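Local coordinates for protein probable TonB-dependent siderophore receptor PiuA (Acinetobacter baumannii, PDB 5FP1) that probably takes part in the first step of iron uptake, binding iron-chelating siderophores at the outer membrane for TonB-dependent import, at residues A[297-306]-A[316-324]. Sequence-based numbering, arbitrary orientation.
Sequences NDYVWTNPDD and VWHRLNSAI. With C8E ((hydroxyethyloxy)tri(ethyloxy)octane), chain D; PO4 (phosphate ion), chain B.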
ATOM      1  N   ASN A 297      -1.240  16.625  -3.000  1.00 14.91           N
ATOM      2  CA  ASN A 297      -1.474  15.866  -4.201  1.00 14.88           C
ATOM      3  C   ASN A 297      -2.258  16.757  -5.141  1.00 17.28           C
ATOM      4  O   ASN A 297      -3.255  17.383  -4.741  1.00 18.87           O
ATOM      5  CB  ASN A 297      -2.257  14.583  -3.827  1.00 15.63           C
ATOM      6  CG  ASN A 297      -2.273  13.521  -4.915  1.00 17.88           C
ATOM      7  OD1 ASN A 297      -1.492  13.529  -5.894  1.00 15.46           O
ATOM      8  ND2 ASN A 297      -3.169  12.538  -4.716  1.00 19.97           N
ATOM      9  N   ASP A 298      -1.821  16.825  -6.385  1.00 15.74           N
ATOM     10  CA  ASP A 298      -2.415  17.724  -7.368  1.00 16.80           C
ATOM     11  C   ASP A 298      -2.344  16.992  -8.696  1.00 17.80           C
ATOM     12  O   ASP A 298      -1.250  16.715  -9.183  1.00 16.95           O
ATOM     13  CB  ASP A 298      -1.608  19.034  -7.409  1.00 18.75           C
ATOM     14  CG  ASP A 298      -2.219  20.091  -8.302  1.00 23.15           C
ATOM     15  OD1 ASP A 298      -3.330  19.921  -8.822  1.00 19.74           O
ATOM     16  OD2 ASP A 298      -1.571  21.134  -8.488  1.00 25.29           O
ATOM     17  N   TYR A 299      -3.492  16.598  -9.232  1.00 15.06           N
ATOM     18  CA  TYR A 299      -3.500  15.741 -10.385  1.00 15.71           C
ATOM     19  C   TYR A 299      -4.689  15.893 -11.320  1.00 15.68           C
ATOM     20  O   TYR A 299      -5.804  16.279 -10.916  1.00 15.98           O
ATOM     21  CB  TYR A 299      -3.357  14.269  -9.982  1.00 16.89           C
ATOM     22  CG  TYR A 299      -4.540  13.670  -9.266  1.00 17.26           C
ATOM     23  CD1 TYR A 299      -5.695  13.306  -9.951  1.00 18.09           C
ATOM     24  CD2 TYR A 299      -4.489  13.424  -7.903  1.00 16.66           C
ATOM     25  CE1 TYR A 299      -6.770  12.724  -9.297  1.00 14.88           C
ATOM     26  CE2 TYR A 299      -5.571  12.862  -7.236  1.00 18.07           C
ATOM     27  CZ  TYR A 299      -6.709  12.513  -7.933  1.00 18.11           C
ATOM     28  OH  TYR A 299      -7.781  11.978  -7.238  1.00 17.70           O
ATOM     29  N   VAL A 300      -4.404  15.578 -12.573  1.00 16.07           N
ATOM     30  CA  VAL A 300      -5.386  15.397 -13.645  1.00 15.47           C
ATOM     31  C   VAL A 300      -4.950  14.180 -14.447  1.00 15.32           C
ATOM     32  O   VAL A 300      -3.813  14.130 -14.941  1.00 15.11           O
ATOM     33  CB  VAL A 300      -5.423  16.611 -14.611  1.00 17.41           C
ATOM     34  CG1 VAL A 300      -6.242  16.274 -15.853  1.00 19.82           C
ATOM     35  CG2 VAL A 300      -6.005  17.820 -13.904  1.00 19.24           C
ATOM     36  N   TRP A 301      -5.797  13.171 -14.548  1.00 14.57           N
ATOM     37  CA  TRP A 301      -5.461  11.987 -15.332  1.00 16.14           C
ATOM     38  C   TRP A 301      -6.683  11.471 -16.089  1.00 16.09           C
ATOM     39  O   TRP A 301      -7.833  11.895 -15.830  1.00 15.89           O
ATOM     40  CB  TRP A 301      -4.781  10.875 -14.495  1.00 16.25           C
ATOM     41  CG  TRP A 301      -5.628  10.311 -13.492  1.00 17.58           C
ATOM     42  CD1 TRP A 301      -5.811  10.779 -12.207  1.00 17.98           C
ATOM     43  CD2 TRP A 301      -6.500   9.171 -13.631  1.00 18.63           C
ATOM     44  NE1 TRP A 301      -6.749  10.012 -11.565  1.00 18.34           N
ATOM     45  CE2 TRP A 301      -7.178   9.015 -12.407  1.00 19.74           C
ATOM     46  CE3 TRP A 301      -6.784   8.285 -14.677  1.00 21.07           C
ATOM     47  CZ2 TRP A 301      -8.119   7.991 -12.193  1.00 20.08           C
ATOM     48  CZ3 TRP A 301      -7.702   7.269 -14.460  1.00 21.60           C
ATOM     49  CH2 TRP A 301      -8.371   7.142 -13.240  1.00 25.73           C
ATOM     50  N   THR A 302      -6.424  10.575 -17.033  1.00 15.90           N
ATOM     51  CA  THR A 302      -7.433  10.156 -17.988  1.00 16.50           C
ATOM     52  C   THR A 302      -7.989   8.783 -17.721  1.00 16.07           C
ATOM     53  O   THR A 302      -7.247   7.792 -17.680  1.00 16.40           O
ATOM     54  CB  THR A 302      -6.873  10.174 -19.427  1.00 18.13           C
ATOM     55  OG1 THR A 302      -6.499  11.508 -19.764  1.00 19.06           O
ATOM     56  CG2 THR A 302      -7.911   9.670 -20.396  1.00 18.85           C
ATOM     57  N   ASN A 303      -9.310   8.723 -17.589  1.00 14.36           N
ATOM     58  CA  ASN A 303     -10.056   7.465 -17.645  1.00 14.23           C
ATOM     59  C   ASN A 303     -10.342   7.173 -19.141  1.00 16.88           C
ATOM     60  O   ASN A 303     -10.957   7.998 -19.827  1.00 16.80           O
ATOM     61  CB  ASN A 303     -11.334   7.619 -16.808  1.00 16.16           C
ATOM     62  CG  ASN A 303     -12.350   6.477 -16.976  1.00 15.82           C
ATOM     63  OD1 ASN A 303     -12.355   5.719 -17.957  1.00 17.03           O
ATOM     64  ND2 ASN A 303     -13.275   6.418 -16.034  1.00 17.92           N
ATOM     65  N   PRO A 304      -9.861   6.028 -19.658  1.00 14.90           N
ATOM     66  CA  PRO A 304     -10.030   5.738 -21.098  1.00 16.51           C
ATOM     67  C   PRO A 304     -11.492   5.357 -21.440  1.00 15.06           C
ATOM     68  O   PRO A 304     -11.930   4.219 -21.245  1.00 16.65           O
ATOM     69  CB  PRO A 304      -9.070   4.570 -21.321  1.00 15.96           C
ATOM     70  CG  PRO A 304      -9.138   3.822 -20.019  1.00 18.03           C
ATOM     71  CD  PRO A 304      -9.189   4.914 -18.964  1.00 16.62           C
ATOM     72  N   ASP A 305     -12.232   6.371 -21.871  1.00 13.95           N
ATOM     73  CA  ASP A 305     -13.596   6.296 -22.412  1.00 15.90           C
ATOM     74  C   ASP A 305     -14.754   6.261 -21.414  1.00 15.58           C
ATOM     75  O   ASP A 305     -15.875   6.530 -21.798  1.00 16.16           O
ATOM     76  CB  ASP A 305     -13.777   5.185 -23.441  1.00 17.19           C
ATOM     77  CG  ASP A 305     -14.819   5.565 -24.495  1.00 19.07           C
ATOM     78  OD1 ASP A 305     -14.723   6.717 -24.985  1.00 18.11           O
ATOM     79  OD2 ASP A 305     -15.699   4.732 -24.854  1.00 18.61           O
ATOM     80  N   ASP A 306     -14.494   5.935 -20.151  1.00 14.94           N
ATOM     81  CA  ASP A 306     -15.533   6.045 -19.112  1.00 14.55           C
ATOM     82  C   ASP A 306     -16.784   5.269 -19.510  1.00 16.02           C
ATOM     83  O   ASP A 306     -17.906   5.728 -19.294  1.00 16.54           O
ATOM     84  CB  ASP A 306     -15.852   7.508 -18.905  1.00 15.38           C
ATOM     85  CG  ASP A 306     -16.564   7.788 -17.591  1.00 19.53           C
ATOM     86  OD1 ASP A 306     -16.472   6.992 -16.655  1.00 18.51           O
ATOM     87  OD2 ASP A 306     -17.181   8.837 -17.496  1.00 21.58           O
ATOM     88  N   VAL A 316     -11.557   6.687 -28.249  1.00 18.57           N
ATOM     89  CA  VAL A 316     -11.475   6.776 -26.789  1.00 17.52           C
ATOM     90  C   VAL A 316     -11.580   8.213 -26.360  1.00 17.11           C
ATOM     91  O   VAL A 316     -10.750   9.052 -26.755  1.00 18.67           O
ATOM     92  CB  VAL A 316     -10.126   6.207 -26.277  1.00 17.31           C
ATOM     93  CG1 VAL A 316      -9.940   6.434 -24.760  1.00 18.23           C
ATOM     94  CG2 VAL A 316     -10.030   4.750 -26.594  1.00 16.65           C
ATOM     95  N   TRP A 317     -12.580   8.491 -25.526  1.00 15.38           N
ATOM     96  CA  TRP A 317     -12.809   9.802 -24.942  1.00 16.34           C
ATOM     97  C   TRP A 317     -11.916  10.002 -23.718  1.00 17.41           C
ATOM     98  O   TRP A 317     -11.860   9.131 -22.860  1.00 17.52           O
ATOM     99  CB  TRP A 317     -14.256   9.923 -24.495  1.00 17.18           C
ATOM    100  CG  TRP A 317     -14.612  11.204 -23.807  1.00 16.78           C
ATOM    101  CD1 TRP A 317     -14.406  12.464 -24.269  1.00 19.43           C
ATOM    102  CD2 TRP A 317     -15.270  11.351 -22.540  1.00 16.79           C
ATOM    103  NE1 TRP A 317     -14.867  13.388 -23.366  1.00 19.60           N
ATOM    104  CE2 TRP A 317     -15.401  12.733 -22.293  1.00 17.57           C
ATOM    105  CE3 TRP A 317     -15.777  10.456 -21.605  1.00 18.40           C
ATOM    106  CZ2 TRP A 317     -16.023  13.237 -21.152  1.00 19.81           C
ATOM    107  CZ3 TRP A 317     -16.395  10.966 -20.460  1.00 16.70           C
ATOM    108  CH2 TRP A 317     -16.506  12.337 -20.251  1.00 19.22           C
ATOM    109  N   HIS A 318     -11.211  11.129 -23.660  1.00 15.65           N
ATOM    110  CA  HIS A 318     -10.294  11.416 -22.551  1.00 17.21           C
ATOM    111  C   HIS A 318     -11.049  11.961 -21.317  1.00 17.30           C
ATOM    112  O   HIS A 318     -10.890  13.124 -20.975  1.00 18.86           O
ATOM    113  CB  HIS A 318      -9.263  12.488 -22.912  1.00 17.58           C
ATOM    114  CG  HIS A 318      -8.320  12.135 -24.021  1.00 20.61           C
ATOM    115  ND1 HIS A 318      -7.390  11.118 -23.929  1.00 22.04           N
ATOM    116  CD2 HIS A 318      -8.106  12.734 -25.221  1.00 19.94           C
ATOM    117  CE1 HIS A 318      -6.656  11.095 -25.034  1.00 22.35           C
ATOM    118  NE2 HIS A 318      -7.075  12.061 -25.834  1.00 20.71           N
ATOM    119  N   ARG A 319     -11.815  11.103 -20.630  1.00 15.85           N
ATOM    120  CA  ARG A 319     -12.517  11.470 -19.404  1.00 16.24           C
ATOM    121  C   ARG A 319     -11.527  11.986 -18.380  1.00 15.63           C
ATOM    122  O   ARG A 319     -10.501  11.371 -18.155  1.00 16.58           O
ATOM    123  CB  ARG A 319     -13.274  10.266 -18.828  1.00 16.88           C
ATOM    124  CG  ARG A 319     -13.703  10.410 -17.376  1.00 18.36           C
ATOM    125  CD  ARG A 319     -14.745  11.503 -17.103  1.00 17.12           C
ATOM    126  NE  ARG A 319     -14.737  11.769 -15.665  1.00 17.98           N
ATOM    127  CZ  ARG A 319     -15.478  11.157 -14.743  1.00 18.92           C
ATOM    128  NH1 ARG A 319     -16.412  10.294 -15.074  1.00 20.49           N
ATOM    129  NH2 ARG A 319     -15.297  11.457 -13.474  1.00 19.41           N
ATOM    130  N   LEU A 320     -11.830  13.138 -17.791  1.00 15.91           N
ATOM    131  CA  LEU A 320     -10.925  13.775 -16.820  1.00 16.66           C
ATOM    132  C   LEU A 320     -11.296  13.381 -15.385  1.00 15.41           C
ATOM    133  O   LEU A 320     -12.471  13.431 -15.013  1.00 16.86           O
ATOM    134  CB  LEU A 320     -10.970  15.312 -16.954  1.00 16.02           C
ATOM    135  CG  LEU A 320     -10.043  16.111 -16.022  1.00 15.72           C
ATOM    136  CD1 LEU A 320      -9.516  17.355 -16.758  1.00 18.97           C
ATOM    137  CD2 LEU A 320     -10.732  16.505 -14.741  1.00 16.85           C
ATOM    138  N   ASN A 321     -10.280  12.992 -14.628  1.00 14.25           N
ATOM    139  CA  ASN A 321     -10.326  12.782 -13.188  1.00 14.77           C
ATOM    140  C   ASN A 321      -9.292  13.714 -12.573  1.00 17.06           C
ATOM    141  O   ASN A 321      -8.201  13.898 -13.124  1.00 15.43           O
ATOM    142  CB  ASN A 321      -9.990  11.345 -12.802  1.00 15.51           C
ATOM    143  CG  ASN A 321     -11.105  10.347 -13.190  1.00 21.44           C
ATOM    144  OD1 ASN A 321     -12.279  10.650 -13.121  1.00 29.68           O
ATOM    145  ND2 ASN A 321     -10.724   9.197 -13.578  1.00 30.03           N
ATOM    146  N   SER A 322      -9.645  14.348 -11.465  1.00 13.45           N
ATOM    147  CA  SER A 322      -8.759  15.299 -10.836  1.00 15.11           C
ATOM    148  C   SER A 322      -9.017  15.393  -9.346  1.00 15.03           C
ATOM    149  O   SER A 322     -10.093  15.009  -8.850  1.00 17.66           O
ATOM    150  CB  SER A 322      -8.911  16.691 -11.445  1.00 16.36           C
ATOM    151  OG  SER A 322     -10.089  17.325 -10.982  1.00 16.50           O
ATOM    152  N   ALA A 323      -8.008  15.898  -8.646  1.00 15.33           N
ATOM    153  CA  ALA A 323      -8.138  16.338  -7.256  1.00 15.28           C
ATOM    154  C   ALA A 323      -6.966  17.246  -6.893  1.00 16.94           C
ATOM    155  O   ALA A 323      -5.896  17.168  -7.492  1.00 16.49           O
ATOM    156  CB  ALA A 323      -8.173  15.150  -6.306  1.00 16.52           C
ATOM    157  N   ILE A 324      -7.179  18.078  -5.884  1.00 14.63           N
ATOM    158  CA  ILE A 324      -6.140  18.897  -5.297  1.00 16.46           C
ATOM    159  C   ILE A 324      -6.318  18.772  -3.802  1.00 16.66           C
ATOM    160  O   ILE A 324      -7.357  19.178  -3.265  1.00 16.49           O
ATOM    161  CB  ILE A 324      -6.297  20.394  -5.653  1.00 17.98           C
ATOM    162  CG1 ILE A 324      -6.494  20.609  -7.159  1.00 17.83           C
ATOM    163  CG2 ILE A 324      -5.087  21.181  -5.127  1.00 22.27           C
ATOM    164  CD1 ILE A 324      -7.035  21.998  -7.508  1.00 21.44           C
TER
HETATM  165  C1  C8E D1718      -5.698  22.387  -1.403  1.00 40.17           C
HETATM  166  C2  C8E D1718      -7.094  22.262  -1.976  1.00 34.85           C
HETATM  167  C3  C8E D1718      -7.491  23.602  -2.583  1.00 41.26           C
HETATM  168  C4  C8E D1718      -8.079  23.435  -3.968  1.00 48.89           C
HETATM  169  C5  C8E D1718      -9.024  24.570  -4.330  1.00 46.94           C
HETATM  170  C6  C8E D1718      -8.373  25.939  -4.247  1.00 54.44           C
HETATM  171  C7  C8E D1718      -9.384  26.991  -4.669  1.00 50.35           C
HETATM  172  C8  C8E D1718      -8.778  28.042  -5.584  1.00 50.03           C
HETATM  173  O9  C8E D1718      -9.811  28.968  -5.932  1.00 61.09           O
HETATM  174  P   PO4 B1716     -18.162   7.495 -13.711  1.00 76.68           P
HETATM  175  O1  PO4 B1716     -18.813   7.432 -15.076  1.00 57.43           O
HETATM  176  O2  PO4 B1716     -16.671   7.645 -13.922  1.00 48.93           O
HETATM  177  O3  PO4 B1716     -18.447   6.220 -12.918  1.00 58.84           O
HETATM  178  O4  PO4 B1716     -18.693   8.696 -12.947  1.00 73.89           O
HETATM  179  O   HOH W   1     -10.291  11.941  -8.788  1.00 21.85           O
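A beta hairpin of the TonB-dependent receptor barrel pairs Tyr-299, Trp-301 and Asn-303 with Ala-323, Asn-321 and Arg-319. Backbone bonds run both ways between these antiparallel partners. Trp-301 N to Asn-321 O is 2.9 Å, while the return bond from Arg-319 N to Asn-303 O is weak. Near the turn, Asp-305 replaces a backbone acceptor with its carboxylate. Asp-305 OD1 takes the N-H of Trp-317, 2.8 Å from Trp-317 N, on its anti side, and Asn-310 also bonds to this oxygen.

The side chains of these three pairs share one face of the sheet. Tyr-299 CG sits between its backbone N and carbonyl carbon (chi1 69°), which folds the ring over the neighbouring strand. Ala-323 CB lies 3.4 Å from Tyr-299 CZ. The phenol OH of Tyr-299 bonds to Trp-501 and shares a water with Ser-322 O. Trp-301 has a similar first torsion, and Asn-321 CB makes a CH-pi contact over its five-membered ring, 3.9 Å from the centroid.

Arg-319 bends at chi2 (66°). Arg-319 NE bonds to Leu-320 O, and Arg-319 NH1 forms a 2.9 Å salt bridge with Asp-306 OD2. Both acceptors lie near the guanidinium plane, which limits its rotation. The carboxylate stands steeply to it, planes 77° apart. A phosphate, probably from the crystallisation liquor, takes a weak bond from Arg-319 NH1 and is hydrogen-bonded to His-700.

On the other face, Val-300 CG1 meets Leu-320 CD1 at 3.6 Å, and both residues touch Leu-406. Long antiparallel hairpins of this kind, paired neighbour to neighbour, build the TonB-dependent receptor barrel.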